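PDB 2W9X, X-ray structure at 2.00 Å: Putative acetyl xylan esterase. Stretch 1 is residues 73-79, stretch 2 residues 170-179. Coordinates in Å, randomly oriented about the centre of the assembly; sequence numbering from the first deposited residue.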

ATOM      1  N   ASP B  73     -10.921 -17.493 -36.247  1.00 41.40           N
ATOM      2  CA  ASP B  73     -12.218 -18.112 -35.965  1.00 41.91           C
ATOM      3  C   ASP B  73     -12.347 -18.498 -34.483  1.00 41.47           C
ATOM      4  O   ASP B  73     -13.156 -19.353 -34.122  1.00 41.92           O
ATOM      5  CB  ASP B  73     -12.451 -19.337 -36.871  1.00 42.18           C
ATOM      6  CG  ASP B  73     -11.543 -20.519 -36.522  1.00 43.48           C
ATOM      7  OD1 ASP B  73     -10.555 -20.337 -35.774  1.00 43.83           O
ATOM      8  OD2 ASP B  73     -11.818 -21.640 -37.009  1.00 45.80           O
ATOM      9  N   GLN B  74     -11.540 -17.863 -33.636  1.00 40.96           N
ATOM     10  CA  GLN B  74     -11.472 -18.215 -32.220  1.00 40.43           C
ATOM     11  C   GLN B  74     -12.090 -17.155 -31.318  1.00 40.10           C
ATOM     12  O   GLN B  74     -12.579 -17.473 -30.251  1.00 40.24           O
ATOM     13  CB  GLN B  74     -10.013 -18.442 -31.800  1.00 40.50           C
ATOM     14  CG  GLN B  74      -9.351 -19.666 -32.438  1.00 40.33           C
ATOM     15  CD  GLN B  74     -10.022 -20.951 -32.019  1.00 40.36           C
ATOM     16  OE1 GLN B  74     -10.145 -21.240 -30.835  1.00 42.26           O
ATOM     17  NE2 GLN B  74     -10.468 -21.728 -32.991  1.00 41.42           N
ATOM     18  N   ASN B  75     -12.054 -15.899 -31.755  1.00 39.85           N
ATOM     19  CA  ASN B  75     -12.465 -14.771 -30.923  1.00 38.87           C
ATOM     20  C   ASN B  75     -13.719 -14.037 -31.376  1.00 38.34           C
ATOM     21  O   ASN B  75     -14.064 -14.038 -32.554  1.00 38.14           O
ATOM     22  CB  ASN B  75     -11.323 -13.758 -30.836  1.00 38.50           C
ATOM     23  CG  ASN B  75     -10.141 -14.292 -30.084  1.00 39.00           C
ATOM     24  OD1 ASN B  75      -9.081 -14.573 -30.673  1.00 39.38           O
ATOM     25  ND2 ASN B  75     -10.308 -14.467 -28.781  1.00 35.76           N
ATOM     26  N   ILE B  76     -14.390 -13.409 -30.414  1.00 37.68           N
ATOM     27  CA  ILE B  76     -15.332 -12.337 -30.702  1.00 36.83           C
ATOM     28  C   ILE B  76     -14.554 -11.036 -30.501  1.00 37.24           C
ATOM     29  O   ILE B  76     -13.730 -10.935 -29.581  1.00 37.11           O
ATOM     30  CB  ILE B  76     -16.587 -12.365 -29.776  1.00 36.51           C
ATOM     31  CG1 ILE B  76     -17.209 -13.768 -29.715  1.00 35.57           C
ATOM     32  CG2 ILE B  76     -17.624 -11.328 -30.233  1.00 36.31           C
ATOM     33  CD1 ILE B  76     -18.381 -13.914 -28.699  1.00 36.30           C
ATOM     34  N   PHE B  77     -14.810 -10.059 -31.372  1.00 37.01           N
ATOM     35  CA  PHE B  77     -14.169  -8.753 -31.316  1.00 37.39           C
ATOM     36  C   PHE B  77     -15.238  -7.693 -31.269  1.00 37.44           C
ATOM     37  O   PHE B  77     -16.361  -7.918 -31.707  1.00 37.11           O
ATOM     38  CB  PHE B  77     -13.359  -8.470 -32.602  1.00 37.27           C
ATOM     39  CG  PHE B  77     -12.200  -9.390 -32.824  1.00 38.04           C
ATOM     40  CD1 PHE B  77     -10.926  -9.043 -32.375  1.00 38.40           C
ATOM     41  CD2 PHE B  77     -12.371 -10.587 -33.511  1.00 39.27           C
ATOM     42  CE1 PHE B  77      -9.836  -9.890 -32.590  1.00 39.82           C
ATOM     43  CE2 PHE B  77     -11.292 -11.435 -33.738  1.00 39.24           C
ATOM     44  CZ  PHE B  77     -10.023 -11.087 -33.279  1.00 39.19           C
ATOM     45  N   ARG B  78     -14.875  -6.517 -30.773  1.00 38.16           N
ATOM     46  CA  ARG B  78     -15.631  -5.331 -31.125  1.00 39.20           C
ATOM     47  C   ARG B  78     -14.770  -4.320 -31.889  1.00 38.77           C
ATOM     48  O   ARG B  78     -13.543  -4.233 -31.691  1.00 38.68           O
ATOM     49  CB  ARG B  78     -16.370  -4.723 -29.919  1.00 39.65           C
ATOM     50  CG  ARG B  78     -15.493  -4.067 -28.886  1.00 40.63           C
ATOM     51  CD  ARG B  78     -16.265  -3.743 -27.611  1.00 40.69           C
ATOM     52  NE  ARG B  78     -15.405  -2.955 -26.723  1.00 43.24           N
ATOM     53  CZ  ARG B  78     -15.749  -2.495 -25.529  1.00 43.02           C
ATOM     54  NH1 ARG B  78     -14.873  -1.778 -24.840  1.00 43.18           N
ATOM     55  NH2 ARG B  78     -16.951  -2.746 -25.024  1.00 42.82           N
ATOM     56  N   LEU B  79     -15.427  -3.596 -32.791  1.00 38.54           N
ATOM     57  CA  LEU B  79     -14.782  -2.582 -33.611  1.00 38.27           C
ATOM     58  C   LEU B  79     -15.332  -1.209 -33.260  1.00 38.34           C
ATOM     59  O   LEU B  79     -16.536  -0.986 -33.307  1.00 38.15           O
ATOM     60  CB  LEU B  79     -14.986  -2.891 -35.099  1.00 38.15           C
ATOM     61  CG  LEU B  79     -14.402  -1.964 -36.170  1.00 37.82           C
ATOM     62  CD1 LEU B  79     -12.891  -1.998 -36.133  1.00 36.97           C
ATOM     63  CD2 LEU B  79     -14.891  -2.399 -37.544  1.00 38.18           C
ATOM     64  N   LEU B 170     -20.429 -19.465 -21.556  1.00 40.39           N
ATOM     65  CA  LEU B 170     -19.271 -18.902 -20.859  1.00 39.93           C
ATOM     66  C   LEU B 170     -18.340 -18.188 -21.833  1.00 39.49           C
ATOM     67  O   LEU B 170     -17.938 -17.052 -21.597  1.00 39.34           O
ATOM     68  CB  LEU B 170     -18.535 -19.981 -20.056  1.00 40.02           C
ATOM     69  CG  LEU B 170     -17.214 -19.641 -19.339  1.00 40.24           C
ATOM     70  CD1 LEU B 170     -17.364 -18.422 -18.424  1.00 40.80           C
ATOM     71  CD2 LEU B 170     -16.737 -20.864 -18.539  1.00 40.51           C
ATOM     72  N   PHE B 171     -18.017 -18.839 -22.939  1.00 39.69           N
ATOM     73  CA  PHE B 171     -17.184 -18.219 -23.962  1.00 39.54           C
ATOM     74  C   PHE B 171     -17.788 -16.897 -24.480  1.00 39.37           C
ATOM     75  O   PHE B 171     -17.090 -15.875 -24.507  1.00 38.86           O
ATOM     76  CB  PHE B 171     -16.903 -19.204 -25.117  1.00 40.00           C
ATOM     77  CG  PHE B 171     -16.330 -18.550 -26.340  1.00 40.14           C
ATOM     78  CD1 PHE B 171     -14.970 -18.271 -26.419  1.00 40.40           C
ATOM     79  CD2 PHE B 171     -17.161 -18.188 -27.407  1.00 41.39           C
ATOM     80  CE1 PHE B 171     -14.437 -17.647 -27.556  1.00 41.96           C
ATOM     81  CE2 PHE B 171     -16.647 -17.557 -28.537  1.00 41.61           C
ATOM     82  CZ  PHE B 171     -15.277 -17.290 -28.615  1.00 41.72           C
ATOM     83  N   LYS B 172     -19.070 -16.930 -24.876  1.00 38.87           N
ATOM     84  CA  LYS B 172     -19.791 -15.764 -25.429  1.00 38.86           C
ATOM     85  C   LYS B 172     -19.928 -14.591 -24.465  1.00 38.65           C
ATOM     86  O   LYS B 172     -19.912 -13.427 -24.883  1.00 38.80           O
ATOM     87  CB  LYS B 172     -21.226 -16.137 -25.858  1.00 39.12           C
ATOM     88  CG  LYS B 172     -21.371 -16.907 -27.142  1.00 39.47           C
ATOM     89  CD  LYS B 172     -22.861 -17.067 -27.468  1.00 39.00           C
ATOM     90  N   THR B 173     -20.121 -14.895 -23.185  1.00 38.11           N
ATOM     91  CA  THR B 173     -20.432 -13.868 -22.208  1.00 37.45           C
ATOM     92  C   THR B 173     -19.176 -13.269 -21.576  1.00 37.65           C
ATOM     93  O   THR B 173     -19.256 -12.317 -20.802  1.00 38.27           O
ATOM     94  CB  THR B 173     -21.421 -14.380 -21.132  1.00 37.60           C
ATOM     95  OG1 THR B 173     -20.892 -15.552 -20.491  1.00 37.83           O
ATOM     96  CG2 THR B 173     -22.792 -14.691 -21.753  1.00 36.31           C
ATOM     97  N   THR B 174     -18.014 -13.806 -21.930  1.00 37.58           N
ATOM     98  CA  THR B 174     -16.744 -13.289 -21.421  1.00 37.68           C
ATOM     99  C   THR B 174     -16.339 -12.070 -22.263  1.00 38.40           C
ATOM    100  O   THR B 174     -16.113 -12.184 -23.472  1.00 39.37           O
ATOM    101  CB  THR B 174     -15.634 -14.396 -21.364  1.00 37.55           C
ATOM    102  OG1 THR B 174     -16.020 -15.429 -20.446  1.00 35.84           O
ATOM    103  CG2 THR B 174     -14.283 -13.818 -20.923  1.00 36.14           C
ATOM    104  N   ASN B 175     -16.301 -10.897 -21.631  1.00 38.93           N
ATOM    105  CA  ASN B 175     -15.876  -9.679 -22.322  1.00 38.37           C
ATOM    106  C   ASN B 175     -14.741  -9.010 -21.553  1.00 38.59           C
ATOM    107  O   ASN B 175     -14.974  -8.261 -20.586  1.00 37.70           O
ATOM    108  CB  ASN B 175     -17.048  -8.716 -22.531  1.00 38.82           C
ATOM    109  CG  ASN B 175     -16.678  -7.514 -23.402  1.00 39.39           C
ATOM    110  OD1 ASN B 175     -15.529  -7.079 -23.433  1.00 38.93           O
ATOM    111  ND2 ASN B 175     -17.667  -6.961 -24.095  1.00 35.32           N
ATOM    112  N   SER B 176     -13.514  -9.262 -22.007  1.00 37.51           N
ATOM    113  CA  SER B 176     -12.340  -8.775 -21.310  1.00 37.68           C
ATOM    114  C   SER B 176     -12.255  -7.252 -21.262  1.00 37.81           C
ATOM    115  O   SER B 176     -11.662  -6.694 -20.343  1.00 37.85           O
ATOM    116  CB  SER B 176     -11.068  -9.363 -21.936  1.00 37.94           C
ATOM    117  OG  SER B 176     -10.980 -10.753 -21.652  1.00 37.60           O
ATOM    118  N   GLN B 177     -12.843  -6.591 -22.257  1.00 37.81           N
ATOM    119  CA  GLN B 177     -12.763  -5.144 -22.382  1.00 38.07           C
ATOM    120  C   GLN B 177     -13.676  -4.441 -21.384  1.00 38.70           C
ATOM    121  O   GLN B 177     -13.545  -3.230 -21.146  1.00 38.51           O
ATOM    122  CB  GLN B 177     -13.099  -4.703 -23.812  1.00 37.91           C
ATOM    123  CG  GLN B 177     -12.177  -5.275 -24.895  1.00 36.77           C
ATOM    124  CD  GLN B 177     -10.706  -4.913 -24.713  1.00 35.63           C
ATOM    125  OE1 GLN B 177      -9.839  -5.523 -25.329  1.00 37.43           O
ATOM    126  NE2 GLN B 177     -10.424  -3.919 -23.887  1.00 34.11           N
ATOM    127  N   MET B 178     -14.599  -5.202 -20.801  1.00 39.14           N
ATOM    128  CA  MET B 178     -15.429  -4.693 -19.701  1.00 40.37           C
ATOM    129  C   MET B 178     -14.990  -5.139 -18.308  1.00 39.27           C
ATOM    130  O   MET B 178     -15.576  -4.711 -17.306  1.00 38.08           O
ATOM    131  CB  MET B 178     -16.884  -4.999 -19.952  1.00 39.85           C
ATOM    132  CG  MET B 178     -17.324  -4.183 -21.123  1.00 40.36           C
ATOM    133  SD  MET B 178     -19.035  -4.194 -21.284  1.00 48.11           S
ATOM    134  CE  MET B 178     -19.282  -5.895 -21.740  1.00 46.64           C
ATOM    135  N   ALA B 179     -13.947  -5.967 -18.248  1.00 38.27           N
ATOM    136  CA  ALA B 179     -13.317  -6.276 -16.975  1.00 38.49           C
ATOM    137  C   ALA B 179     -12.620  -5.015 -16.444  1.00 38.54           C
ATOM    138  O   ALA B 179     -12.384  -4.066 -17.187  1.00 36.45           O
ATOM    139  CB  ALA B 179     -12.333  -7.442 -17.123  1.00 38.20           C
TER
HETATM  140  O   HOH W   1     -18.717  -4.445 -25.605  1.00 44.70           O

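The contact joins the start of a strand to the tail of a helix and the loop that follows it, with touching residues at least 95 apart in sequence. The backbones keep their distance: CA of Ile76 lies 7.7 Å from CA of Lys172, and CA of Arg78 lies 9.2 Å from CA of Gln177. No direct hydrogen bond crosses between the modelled atoms. Side chains span most of the gap, and about 300 Å² of surface is buried in two patches, one apolar and one built around a guanidinium.

Strand alternation sets the pattern. Ile76 and Arg78 both send CA-to-CB toward the second stretch, while Phe77 between them and Leu79 beyond are out of its reach. One strand face therefore supplies both main contacts, a short branched residue near the helix and a long one for the more distant loop.

At the apolar end, CA-to-CB of Phe171 points sideways to the first stretch, yet with chi1 t (167°) and chi2 82° the end of the ring comes nearer. CE2 comes within 4.0 Å of Ile76 CG1, an ordinary van der Waals distance. The ring edge meets the backbone just before the strand: CZ sits 3.2 Å from Gln74 O and 4.4 Å from Asn75 CA. An aromatic edge carries slight positive charge, so a carbonyl oxygen near the ring plane is a favourable neighbour. Ile76, with chi1 m and chi2 t, extends CD1 to 4.0 Å from CA of Lys172. The lysine's own CB points away, so here it is the helix backbone that offers a surface to the isoleucine. Beside this patch, Gln74 folds back through m, m torsions, and its NE2 donates to Asp73 OD1 at 3.1 Å, a bond within its own stretch.

Arg78 solves the reach problem by extension. After chi1 p, chi2, chi3 and chi4 are all near 180°, giving a nearly straight arm that delivers the guanidinium to the loop. There CB of Gln177 lies over one face of the group, 3.6 Å from NH1, a sensible use of a planar cation whose faces are poor hydrogen-bonding surfaces. CG of Met178 stands 4.2 Å from NH2 and adds a further carbon neighbour. The in-plane donors remain available, and NE and NH1 are satisfied elsewhere in the structure.

NH2 finds its link through water 1, which accepts from Arg78 NH2 at 2.5 Å and from Asn175 ND2 at 3.1 Å. The two nitrogens are 4.4 Å apart, and both are donors and cannot bond each other directly; the water serves as a shared acceptor. Asn175 is held for this job by its other end: in the t rotamer, its OD1 accepts from Gln177 N at 3.0 Å and, weakly, from Met178 N at 3.4 Å. Met178 N also donates to Asn175 O at 3.1 Å, tightening the same turn. The rule is economical: one side-chain amide helps hold the turn with its oxygen and, through water, links to the strand's arginine with its nitrogen.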